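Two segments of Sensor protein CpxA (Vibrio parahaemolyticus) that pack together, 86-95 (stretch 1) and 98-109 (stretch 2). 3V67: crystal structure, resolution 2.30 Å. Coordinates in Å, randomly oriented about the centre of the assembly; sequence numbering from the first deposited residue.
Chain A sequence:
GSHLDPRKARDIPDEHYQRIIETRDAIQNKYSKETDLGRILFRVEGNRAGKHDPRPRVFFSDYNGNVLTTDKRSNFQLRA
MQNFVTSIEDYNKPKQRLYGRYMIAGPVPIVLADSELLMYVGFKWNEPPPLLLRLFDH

Stretch 1, residues 86-95: TSIEDYNKPK
Stretch 2 98-109: LYGRYMIAGPVP

A single antiparallel bridge, Lys-95 with Gly-106, joins the end of a loop, where it becomes strand at Lys-95, to the strand containing Gly-106, and a small patch of apolar side chains around Pro-107 extends the contact, with 356 Å² buried in all.

The bridge is a hydrogen-bonded pair, CA of Lys-95 to CA of Gly-106 5.6 Å: Lys-95 N donates to Gly-106 O at 3.0 Å (164°), and Gly-106 N donates to Lys-95 O at 2.9 Å (166°). Two CA-H...O contacts accompany it, Ala-105 CA to Lys-95 O at 3.3 Å and Pro-94 CA to Gly-106 O at 3.5 Å. The Lys-95 backbone is extended (phi/psi -135/178); its side-chain rotamers are m, m, t, t. Gly-106 sits at 153/-172, where a CB would jam against the carbonyl O of Ala-105; that backbone by itself calls for glycine.

The rule that follows is a glycine at the bridge and, directly after it, a cis proline that offers its ring to Ile-88 and Tyr-91. Pro-107 (-92/160, C-gamma endo) has the largest covered area of the contact. Ile-88 (-62/131, chi m, t) points toward stretch 2 and sets CD1 4.0 Å from Pro-107 CD. Tyr-91 (chi1 -82°, chi2 -106°) meets it obliquely, CD1 to Pro-107 CG 4.3 Å. Pro-94 (-66/133, C-gamma exo) lies with CG 4.2 Å from CG1 of Val-108 (chi1 m) and 3.4 Å from Pro-107 O.

Stretch 1 reaches the bridge through a type I turn, Asp-90 to Lys-93, closed by Lys-93 N to Asp-90 O at 3.3 Å; Asp-90 OD1 (chi1 t) accepts from Asn-92 N at 2.8 Å. Stretch 2 folds through a type II' turn, Tyr-99 to Tyr-102, with Gly-100 at 68/-102, then runs extended from Tyr-102.

Two waters bridge carbonyls across the contact, which cannot bond each other directly. One water O lies 2.8 Å from Tyr-91 O and 2.7 Å from Pro-107 O, donating to both; another water O lies 2.7 Å from Lys-93 O and 2.5 Å from Gly-106 O, donating to both.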

ATOM      1  N   THR A  86     -19.193  -8.621   6.889  1.00 42.90           N
ATOM      2  CA  THR A  86     -20.312  -8.813   5.969  1.00 47.02           C
ATOM      3  C   THR A  86     -19.985  -8.383   4.534  1.00 49.10           C
ATOM      4  O   THR A  86     -20.761  -8.641   3.613  1.00 53.12           O
ATOM      5  CB  THR A  86     -21.592  -8.098   6.455  1.00 51.61           C
ATOM      6  OG1 THR A  86     -21.297  -6.725   6.747  1.00 57.13           O
ATOM      7  CG2 THR A  86     -22.136  -8.773   7.705  1.00 48.91           C
ATOM      8  N   SER A  87     -18.835  -7.739   4.347  1.00 44.50           N
ATOM      9  CA  SER A  87     -18.423  -7.268   3.024  1.00 38.53           C
ATOM     10  C   SER A  87     -17.508  -8.247   2.289  1.00 37.47           C
ATOM     11  O   SER A  87     -17.186  -8.036   1.120  1.00 38.23           O
ATOM     12  CB  SER A  87     -17.717  -5.913   3.128  1.00 32.25           C
ATOM     13  OG  SER A  87     -18.526  -4.957   3.787  1.00 39.81           O
ATOM     14  N   ILE A  88     -17.079  -9.303   2.976  1.00 42.88           N
ATOM     15  CA  ILE A  88     -16.142 -10.260   2.391  1.00 38.67           C
ATOM     16  C   ILE A  88     -16.741 -10.947   1.171  1.00 45.47           C
ATOM     17  O   ILE A  88     -17.866 -11.440   1.217  1.00 51.73           O
ATOM     18  CB  ILE A  88     -15.721 -11.345   3.397  1.00 29.86           C
ATOM     19  CG1 ILE A  88     -15.097 -10.721   4.644  1.00 25.44           C
ATOM     20  CG2 ILE A  88     -14.740 -12.317   2.752  1.00 24.31           C
ATOM     21  CD1 ILE A  88     -14.840 -11.724   5.749  1.00 25.06           C
ATOM     22  N   GLU A  89     -15.985 -10.974   0.080  1.00 48.68           N
ATOM     23  CA  GLU A  89     -16.439 -11.626  -1.139  1.00 57.49           C
ATOM     24  C   GLU A  89     -15.938 -13.062  -1.212  1.00 51.60           C
ATOM     25  O   GLU A  89     -16.636 -13.946  -1.706  1.00 63.60           O
ATOM     26  CB  GLU A  89     -15.976 -10.840  -2.363  1.00 67.45           C
ATOM     27  CG  GLU A  89     -16.556  -9.441  -2.439  1.00 77.55           C
ATOM     28  CD  GLU A  89     -15.744  -8.530  -3.330  1.00 87.33           C
ATOM     29  OE1 GLU A  89     -14.689  -8.975  -3.828  1.00 89.73           O
ATOM     30  OE2 GLU A  89     -16.155  -7.368  -3.527  1.00 92.25           O
ATOM     31  N   ASP A  90     -14.729 -13.292  -0.715  1.00 37.16           N
ATOM     32  CA  ASP A  90     -14.141 -14.626  -0.735  1.00 39.94           C
ATOM     33  C   ASP A  90     -13.354 -14.889   0.547  1.00 38.32           C
ATOM     34  O   ASP A  90     -12.364 -14.212   0.831  1.00 40.57           O
ATOM     35  CB  ASP A  90     -13.243 -14.788  -1.962  1.00 48.02           C
ATOM     36  CG  ASP A  90     -12.829 -16.233  -2.208  1.00 60.76           C
ATOM     37  OD1 ASP A  90     -12.655 -16.999  -1.237  1.00 58.56           O
ATOM     38  OD2 ASP A  90     -12.666 -16.602  -3.387  1.00 74.97           O
ATOM     39  N   TYR A  91     -13.793 -15.887   1.306  1.00 25.83           N
ATOM     40  CA  TYR A  91     -13.179 -16.211   2.591  1.00 25.15           C
ATOM     41  C   TYR A  91     -11.815 -16.888   2.470  1.00 30.92           C
ATOM     42  O   TYR A  91     -11.192 -17.223   3.477  1.00 30.66           O
ATOM     43  CB  TYR A  91     -14.127 -17.070   3.430  1.00 22.74           C
ATOM     44  CG  TYR A  91     -15.178 -16.262   4.153  1.00 28.78           C
ATOM     45  CD1 TYR A  91     -15.102 -16.060   5.523  1.00 28.30           C
ATOM     46  CD2 TYR A  91     -16.234 -15.682   3.465  1.00 29.50           C
ATOM     47  CE1 TYR A  91     -16.055 -15.315   6.190  1.00 33.48           C
ATOM     48  CE2 TYR A  91     -17.189 -14.931   4.125  1.00 30.76           C
ATOM     49  CZ  TYR A  91     -17.095 -14.753   5.487  1.00 29.38           C
ATOM     50  OH  TYR A  91     -18.042 -14.010   6.150  1.00 35.73           O
ATOM     51  N   ASN A  92     -11.352 -17.083   1.241  1.00 33.49           N
ATOM     52  CA  ASN A  92     -10.068 -17.731   1.006  1.00 37.14           C
ATOM     53  C   ASN A  92      -8.981 -16.739   0.590  1.00 38.54           C
ATOM     54  O   ASN A  92      -7.802 -17.091   0.522  1.00 36.23           O
ATOM     55  CB  ASN A  92     -10.215 -18.839  -0.040  1.00 51.09           C
ATOM     56  CG  ASN A  92      -9.037 -19.793  -0.049  1.00 60.52           C
ATOM     57  OD1 ASN A  92      -8.928 -20.670   0.808  1.00 61.67           O
ATOM     58  ND2 ASN A  92      -8.152 -19.632  -1.027  1.00 65.25           N
ATOM     59  N   LYS A  93      -9.385 -15.501   0.314  1.00 36.95           N
ATOM     60  CA  LYS A  93      -8.437 -14.444  -0.023  1.00 34.37           C
ATOM     61  C   LYS A  93      -8.523 -13.283   0.962  1.00 30.17           C
ATOM     62  O   LYS A  93      -9.494 -12.527   0.958  1.00 26.28           O
ATOM     63  CB  LYS A  93      -8.669 -13.934  -1.447  1.00 41.95           C
ATOM     64  CG  LYS A  93      -9.767 -14.657  -2.188  1.00 52.42           C
ATOM     65  CD  LYS A  93      -9.210 -15.550  -3.278  1.00 62.46           C
ATOM     66  CE  LYS A  93      -8.830 -14.745  -4.511  1.00 70.01           C
ATOM     67  NZ  LYS A  93     -10.017 -14.094  -5.138  1.00 72.83           N
ATOM     68  N   PRO A  94      -7.504 -13.145   1.820  1.00 31.22           N
ATOM     69  CA  PRO A  94      -7.419 -12.019   2.755  1.00 17.72           C
ATOM     70  C   PRO A  94      -7.232 -10.706   2.011  1.00 25.81           C
ATOM     71  O   PRO A  94      -6.401 -10.617   1.108  1.00 30.31           O
ATOM     72  CB  PRO A  94      -6.163 -12.335   3.572  1.00 16.58           C
ATOM     73  CG  PRO A  94      -5.971 -13.809   3.425  1.00 33.73           C
ATOM     74  CD  PRO A  94      -6.426 -14.121   2.034  1.00 31.72           C
ATOM     75  N   LYS A  95      -8.011  -9.699   2.389  1.00 18.19           N
ATOM     76  CA  LYS A  95      -7.912  -8.380   1.787  1.00 19.93           C
ATOM     77  C   LYS A  95      -7.929  -7.335   2.892  1.00 23.43           C
ATOM     78  O   LYS A  95      -8.045  -7.673   4.070  1.00 21.17           O
ATOM     79  CB  LYS A  95      -9.083  -8.137   0.832  1.00 26.51           C
ATOM     80  CG  LYS A  95      -9.147  -9.093  -0.353  1.00 27.38           C
ATOM     81  CD  LYS A  95      -8.057  -8.797  -1.372  1.00 30.61           C
ATOM     82  CE  LYS A  95      -8.193  -9.697  -2.591  1.00 35.82           C
ATOM     83  NZ  LYS A  95      -7.184  -9.384  -3.635  1.00 35.90           N
ATOM     84  N   LEU A  98     -10.363   0.238   3.966  1.00 42.46           N
ATOM     85  CA  LEU A  98     -10.137   1.439   4.761  1.00 39.50           C
ATOM     86  C   LEU A  98     -11.446   2.072   5.220  1.00 39.43           C
ATOM     87  O   LEU A  98     -12.306   2.412   4.409  1.00 38.38           O
ATOM     88  CB  LEU A  98      -9.300   2.455   3.982  1.00 40.41           C
ATOM     89  CG  LEU A  98      -8.828   3.679   4.769  1.00 39.26           C
ATOM     90  CD1 LEU A  98      -7.970   3.259   5.951  1.00 36.67           C
ATOM     91  CD2 LEU A  98      -8.064   4.634   3.863  1.00 35.92           C
ATOM     92  N   TYR A  99     -11.584   2.222   6.531  1.00 46.12           N
ATOM     93  CA  TYR A  99     -12.751   2.853   7.134  1.00 53.93           C
ATOM     94  C   TYR A  99     -12.336   4.167   7.785  1.00 58.01           C
ATOM     95  O   TYR A  99     -11.909   4.193   8.940  1.00 60.07           O
ATOM     96  CB  TYR A  99     -13.383   1.922   8.170  1.00 50.82           C
ATOM     97  CG  TYR A  99     -13.985   0.673   7.568  1.00 45.87           C
ATOM     98  CD1 TYR A  99     -15.325   0.636   7.205  1.00 40.69           C
ATOM     99  CD2 TYR A  99     -13.213  -0.462   7.351  1.00 43.06           C
ATOM    100  CE1 TYR A  99     -15.880  -0.494   6.649  1.00 40.29           C
ATOM    101  CE2 TYR A  99     -13.760  -1.598   6.796  1.00 39.11           C
ATOM    102  CZ  TYR A  99     -15.095  -1.610   6.447  1.00 45.28           C
ATOM    103  OH  TYR A  99     -15.649  -2.742   5.891  1.00 45.51           O
ATOM    104  N   GLY A 100     -12.459   5.256   7.032  1.00 58.09           N
ATOM    105  CA  GLY A 100     -11.950   6.540   7.469  1.00 56.53           C
ATOM    106  C   GLY A 100     -10.435   6.503   7.496  1.00 52.92           C
ATOM    107  O   GLY A 100      -9.781   6.592   6.459  1.00 51.65           O
ATOM    108  N   ARG A 101      -9.876   6.355   8.690  1.00 58.38           N
ATOM    109  CA  ARG A 101      -8.434   6.242   8.854  1.00 64.03           C
ATOM    110  C   ARG A 101      -8.085   4.895   9.474  1.00 59.16           C
ATOM    111  O   ARG A 101      -6.935   4.650   9.837  1.00 59.57           O
ATOM    112  CB  ARG A 101      -7.905   7.375   9.737  1.00 73.09           C
ATOM    113  CG  ARG A 101      -7.931   8.750   9.083  1.00 80.87           C
ATOM    114  CD  ARG A 101      -6.664   9.014   8.284  1.00 83.47           C
ATOM    115  NE  ARG A 101      -6.607  10.387   7.786  1.00 89.37           N
ATOM    116  CZ  ARG A 101      -6.149  11.422   8.486  1.00 90.10           C
ATOM    117  NH1 ARG A 101      -5.711  11.245   9.725  1.00 91.70           N
ATOM    118  NH2 ARG A 101      -6.135  12.635   7.950  1.00 86.10           N
ATOM    119  N   TYR A 102      -9.082   4.024   9.592  1.00 52.14           N
ATOM    120  CA  TYR A 102      -8.896   2.727  10.233  1.00 44.20           C
ATOM    121  C   TYR A 102      -8.936   1.585   9.223  1.00 40.47           C
ATOM    122  O   TYR A 102      -9.998   1.225   8.720  1.00 41.42           O
ATOM    123  CB  TYR A 102      -9.961   2.512  11.307  1.00 44.16           C
ATOM    124  CG  TYR A 102      -9.664   1.386  12.272  1.00 41.55           C
ATOM    125  CD1 TYR A 102      -8.597   1.470  13.159  1.00 37.15           C
ATOM    126  CD2 TYR A 102     -10.458   0.247  12.309  1.00 35.25           C
ATOM    127  CE1 TYR A 102      -8.324   0.448  14.046  1.00 39.03           C
ATOM    128  CE2 TYR A 102     -10.193  -0.781  13.196  1.00 37.02           C
ATOM    129  CZ  TYR A 102      -9.125  -0.674  14.062  1.00 41.46           C
ATOM    130  OH  TYR A 102      -8.855  -1.693  14.949  1.00 44.61           O
ATOM    131  N   MET A 103      -7.770   1.021   8.931  1.00 33.14           N
ATOM    132  CA  MET A 103      -7.663  -0.097   8.003  1.00 31.45           C
ATOM    133  C   MET A 103      -7.978  -1.422   8.692  1.00 29.85           C
ATOM    134  O   MET A 103      -7.598  -1.642   9.842  1.00 37.30           O
ATOM    135  CB  MET A 103      -6.255  -0.162   7.409  1.00 33.76           C
ATOM    136  CG  MET A 103      -6.099  -1.193   6.303  1.00 31.68           C
ATOM    137  SD  MET A 103      -6.757  -0.601   4.734  1.00 21.62           S
ATOM    138  CE  MET A 103      -5.461   0.527   4.251  1.00 23.76           C
ATOM    139  N   ILE A 104      -8.671  -2.303   7.984  1.00 27.64           N
ATOM    140  CA  ILE A 104      -8.987  -3.622   8.511  1.00 27.79           C
ATOM    141  C   ILE A 104      -8.588  -4.714   7.529  1.00 28.80           C
ATOM    142  O   ILE A 104      -8.972  -4.674   6.358  1.00 31.11           O
ATOM    143  CB  ILE A 104     -10.478  -3.748   8.839  1.00 31.21           C
ATOM    144  CG1 ILE A 104     -10.801  -2.939  10.098  1.00 23.90           C
ATOM    145  CG2 ILE A 104     -10.859  -5.206   9.025  1.00 28.68           C
ATOM    146  CD1 ILE A 104     -12.229  -3.051  10.540  1.00 19.54           C
ATOM    147  N   ALA A 105      -7.819  -5.686   8.012  1.00 21.07           N
ATOM    148  CA  ALA A 105      -7.302  -6.746   7.154  1.00 16.46           C
ATOM    149  C   ALA A 105      -7.728  -8.138   7.620  1.00 16.51           C
ATOM    150  O   ALA A 105      -7.742  -8.429   8.816  1.00 23.86           O
ATOM    151  CB  ALA A 105      -5.781  -6.655   7.069  1.00 14.11           C
ATOM    152  N   GLY A 106      -8.069  -8.993   6.662  1.00 15.99           N
ATOM    153  CA  GLY A 106      -8.466 -10.361   6.955  1.00 13.06           C
ATOM    154  C   GLY A 106      -9.390 -10.934   5.893  1.00 17.25           C
ATOM    155  O   GLY A 106      -9.599 -10.318   4.849  1.00 19.76           O
ATOM    156  N   PRO A 107      -9.952 -12.124   6.149  1.00 18.46           N
ATOM    157  CA  PRO A 107      -9.708 -12.921   7.350  1.00 17.37           C
ATOM    158  C   PRO A 107      -8.564 -13.896   7.136  1.00 18.37           C
ATOM    159  O   PRO A 107      -8.242 -14.203   5.986  1.00 14.64           O
ATOM    160  CB  PRO A 107     -11.004 -13.715   7.484  1.00 19.42           C
ATOM    161  CG  PRO A 107     -11.416 -13.961   6.071  1.00 18.20           C
ATOM    162  CD  PRO A 107     -11.007 -12.718   5.306  1.00 25.21           C
ATOM    163  N   VAL A 108      -7.968 -14.380   8.223  1.00 20.13           N
ATOM    164  CA  VAL A 108      -7.069 -15.531   8.142  1.00 23.84           C
ATOM    165  C   VAL A 108      -7.587 -16.623   9.070  1.00 24.35           C
ATOM    166  O   VAL A 108      -8.039 -16.334  10.173  1.00 18.72           O
ATOM    167  CB  VAL A 108      -5.598 -15.175   8.493  1.00 29.52           C
ATOM    168  CG1 VAL A 108      -5.030 -14.196   7.473  1.00 26.31           C
ATOM    169  CG2 VAL A 108      -5.483 -14.610   9.901  1.00 25.88           C
ATOM    170  N   PRO A 109      -7.547 -17.884   8.620  1.00 23.57           N
ATOM    171  CA  PRO A 109      -8.074 -18.959   9.466  1.00 16.38           C
ATOM    172  C   PRO A 109      -7.307 -19.089  10.776  1.00 19.41           C
ATOM    173  O   PRO A 109      -6.103 -18.848  10.813  1.00 24.83           O
ATOM    174  CB  PRO A 109      -7.880 -20.210   8.607  1.00 17.14           C
ATOM    175  CG  PRO A 109      -6.835 -19.837   7.602  1.00 22.52           C
ATOM    176  CD  PRO A 109      -7.043 -18.386   7.331  1.00 23.83           C
TER
HETATM  177  O   HOH W   1      -8.688 -16.141   4.152  1.00 24.01           O
HETATM  178  O   HOH W   2     -10.701 -10.790   2.613  1.00 24.98           O